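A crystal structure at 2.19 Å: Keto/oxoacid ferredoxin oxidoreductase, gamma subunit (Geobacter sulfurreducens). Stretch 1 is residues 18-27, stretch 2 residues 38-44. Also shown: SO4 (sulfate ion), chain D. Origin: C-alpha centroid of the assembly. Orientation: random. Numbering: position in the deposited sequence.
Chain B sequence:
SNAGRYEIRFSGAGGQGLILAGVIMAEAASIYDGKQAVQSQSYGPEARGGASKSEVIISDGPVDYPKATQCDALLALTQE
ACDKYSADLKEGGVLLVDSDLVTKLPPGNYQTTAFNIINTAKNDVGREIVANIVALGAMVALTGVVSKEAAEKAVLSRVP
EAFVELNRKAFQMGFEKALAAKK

Stretch 1 (18-27) LILAGVIMAE
Stretch 2 38-44: VQSQSYG

Two glutamines on one strand clasp each other by their amides, and a helix packs against the pair without a single hydrogen bond crossing between the stretches. Gln39 NE2 donates to Gln41 OE1 at 2.6 Å and Gln41 NE2 donates to Gln39 OE1 at 2.9 Å, both nearly linear. The pairing gives each amide a polar partner beside aliphatic neighbours; Gln39 OE1 and Gln41 NE2 also bond elsewhere in the structure.

Residues 18-27 are helical (phi/psi near -62/-44), and 38-43 form an extended strand (near -132/144). Their axes run nearly antiparallel, at 169°, approaching to 7.9 Å. Register is set by Gly22 CA to Gln39 CA, 6.1 Å, and Ile19 CA to Gln41 CA, 7.4 Å.

Alternation along the strand turns Gln39 (chi1 t, chi2 m, chi3 -41°) and Gln41 (chi1 26°, chi2 m, chi3 -41°) toward the helix and Ser40 away. Gly22 permits the close approach: Gln39 CG lies 3.3 Å from Gly22 C, and a CB on Gly22 would stand 2.7 Å from Gln39 NE2, a clash. Small Ala26 brings CB to 3.8 Å from Gln39 CB, while Val23 (t) sets CG2 3.7 Å from Gln39 OE1.

Ile19 (m, t), its CA-to-CB bond sideways, slants toward the Tyr43 end of the strand, making aliphatic van der Waals contacts: Ile19 CG1 lies 3.6 Å from Gln41 OE1 and Ile19 CD1 3.9 Å from Tyr43 OH. Tyr43 (chi1 m, chi2 -107°) also starts sideways, but is long enough for its end to come nearer the helix; its OH bonds elsewhere in the structure. Ile19 N donates to sulfate O3 at 3.2 Å.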

# COMPACT_ATOMS: atom_id res chain seq x y z
N LEU B 18 -4.29 -3.74 6.74
CA LEU B 18 -2.91 -3.69 7.18
C LEU B 18 -2.02 -2.89 6.23
O LEU B 18 -1.04 -2.29 6.65
CB LEU B 18 -2.36 -5.10 7.34
CG LEU B 18 -3.05 -6.09 8.29
CD1 LEU B 18 -3.12 -5.54 9.70
CD2 LEU B 18 -4.44 -6.43 7.78
N ILE B 19 -2.36 -2.93 4.94
CA ILE B 19 -1.57 -2.23 3.94
C ILE B 19 -1.75 -0.75 4.14
O ILE B 19 -0.79 0.01 4.17
CB ILE B 19 -2.02 -2.60 2.51
CG1 ILE B 19 -1.72 -4.08 2.21
CG2 ILE B 19 -1.36 -1.67 1.45
CD1 ILE B 19 -2.17 -4.52 0.83
N LEU B 20 -3.01 -0.35 4.29
CA LEU B 20 -3.34 1.05 4.50
C LEU B 20 -2.61 1.56 5.73
O LEU B 20 -1.99 2.62 5.69
CB LEU B 20 -4.86 1.27 4.61
CG LEU B 20 -5.24 2.73 4.93
CD1 LEU B 20 -4.53 3.66 3.96
CD2 LEU B 20 -6.75 2.98 4.95
N ALA B 21 -2.65 0.79 6.82
CA ALA B 21 -1.97 1.22 8.05
C ALA B 21 -0.50 1.44 7.77
O ALA B 21 0.08 2.45 8.17
CB ALA B 21 -2.16 0.20 9.17
N GLY B 22 0.11 0.49 7.08
CA GLY B 22 1.49 0.60 6.68
C GLY B 22 1.72 1.85 5.86
O GLY B 22 2.66 2.61 6.09
N VAL B 23 0.83 2.07 4.89
CA VAL B 23 0.96 3.24 4.04
C VAL B 23 0.84 4.56 4.82
O VAL B 23 1.68 5.45 4.68
CB VAL B 23 -0.05 3.21 2.90
CG1 VAL B 23 -0.17 4.60 2.29
CG2 VAL B 23 0.37 2.16 1.85
N ILE B 24 -0.20 4.67 5.65
CA ILE B 24 -0.37 5.80 6.55
C ILE B 24 0.88 6.07 7.42
O ILE B 24 1.35 7.21 7.50
CB ILE B 24 -1.61 5.61 7.43
CG1 ILE B 24 -2.87 5.65 6.57
CG2 ILE B 24 -1.66 6.68 8.51
CD1 ILE B 24 -4.13 5.30 7.31
N MSE B 25 1.42 5.03 8.03
CA MSE B 25 2.64 5.17 8.83
C MSE B 25 3.83 5.68 8.02
O MSE B 25 4.59 6.51 8.51
CB MSE B 25 3.03 3.85 9.50
CG MSE B 25 2.48 3.64 10.89
SE MSE B 25 3.17 4.85 12.27
CE MSE B 25 4.93 5.17 11.51
N ALA B 26 3.99 5.16 6.80
CA ALA B 26 5.10 5.58 5.94
C ALA B 26 4.99 7.06 5.53
O ALA B 26 5.98 7.79 5.52
CB ALA B 26 5.20 4.66 4.68
N GLU B 27 3.77 7.50 5.19
CA GLU B 27 3.53 8.89 4.79
C GLU B 27 3.56 9.87 5.98
O GLU B 27 3.92 11.04 5.82
CB GLU B 27 2.22 8.98 3.99
CG GLU B 27 2.32 8.31 2.60
CD GLU B 27 0.99 8.08 1.89
OE1 GLU B 27 -0.07 8.33 2.49
OE2 GLU B 27 1.00 7.63 0.72
N VAL B 38 9.92 3.30 3.81
CA VAL B 38 9.60 2.31 2.80
C VAL B 38 8.49 1.43 3.36
O VAL B 38 8.53 1.00 4.51
CB VAL B 38 10.87 1.53 2.40
CG1 VAL B 38 11.32 0.62 3.53
CG2 VAL B 38 10.65 0.75 1.10
N GLN B 39 7.46 1.21 2.56
CA GLN B 39 6.33 0.38 2.97
C GLN B 39 6.18 -0.76 1.97
O GLN B 39 6.32 -0.55 0.77
CB GLN B 39 5.06 1.23 3.03
CG GLN B 39 3.91 0.58 3.75
CD GLN B 39 3.26 -0.53 2.94
OE1 GLN B 39 3.08 -0.40 1.72
NE2 GLN B 39 2.90 -1.62 3.61
N SER B 40 5.89 -1.96 2.44
CA SER B 40 5.85 -3.12 1.54
C SER B 40 5.16 -4.32 2.16
O SER B 40 5.05 -4.42 3.37
CB SER B 40 7.26 -3.53 1.14
OG SER B 40 7.93 -4.12 2.24
N GLN B 41 4.71 -5.23 1.30
CA GLN B 41 4.12 -6.49 1.72
C GLN B 41 4.53 -7.60 0.76
O GLN B 41 4.58 -7.39 -0.46
CB GLN B 41 2.59 -6.42 1.77
CG GLN B 41 2.00 -5.38 0.84
CD GLN B 41 2.08 -3.98 1.43
OE1 GLN B 41 1.84 -3.79 2.62
NE2 GLN B 41 2.42 -3.00 0.59
N SER B 42 4.81 -8.77 1.32
CA SER B 42 5.18 -9.94 0.54
C SER B 42 4.02 -10.92 0.40
O SER B 42 3.20 -11.07 1.31
CB SER B 42 6.37 -10.66 1.18
OG SER B 42 7.55 -9.89 1.05
N TYR B 43 3.97 -11.58 -0.76
CA TYR B 43 3.02 -12.66 -1.03
C TYR B 43 3.76 -13.91 -1.47
O TYR B 43 4.78 -13.82 -2.16
CB TYR B 43 2.07 -12.26 -2.15
CG TYR B 43 1.27 -11.01 -1.89
CD1 TYR B 43 -0.08 -11.09 -1.60
CD2 TYR B 43 1.87 -9.76 -1.95
CE1 TYR B 43 -0.82 -9.95 -1.36
CE2 TYR B 43 1.14 -8.61 -1.71
CZ TYR B 43 -0.21 -8.71 -1.42
OH TYR B 43 -0.96 -7.58 -1.21
N GLY B 44 3.22 -15.07 -1.11
CA GLY B 44 3.77 -16.35 -1.52
C GLY B 44 3.23 -17.52 -0.71
O GLY B 44 3.68 -17.76 0.41
S SO4 D . -5.46 -5.48 3.38
O1 SO4 D . -6.84 -5.33 3.85
O2 SO4 D . -5.24 -4.51 2.31
O3 SO4 D . -4.51 -5.24 4.45
O4 SO4 D . -5.24 -6.84 2.88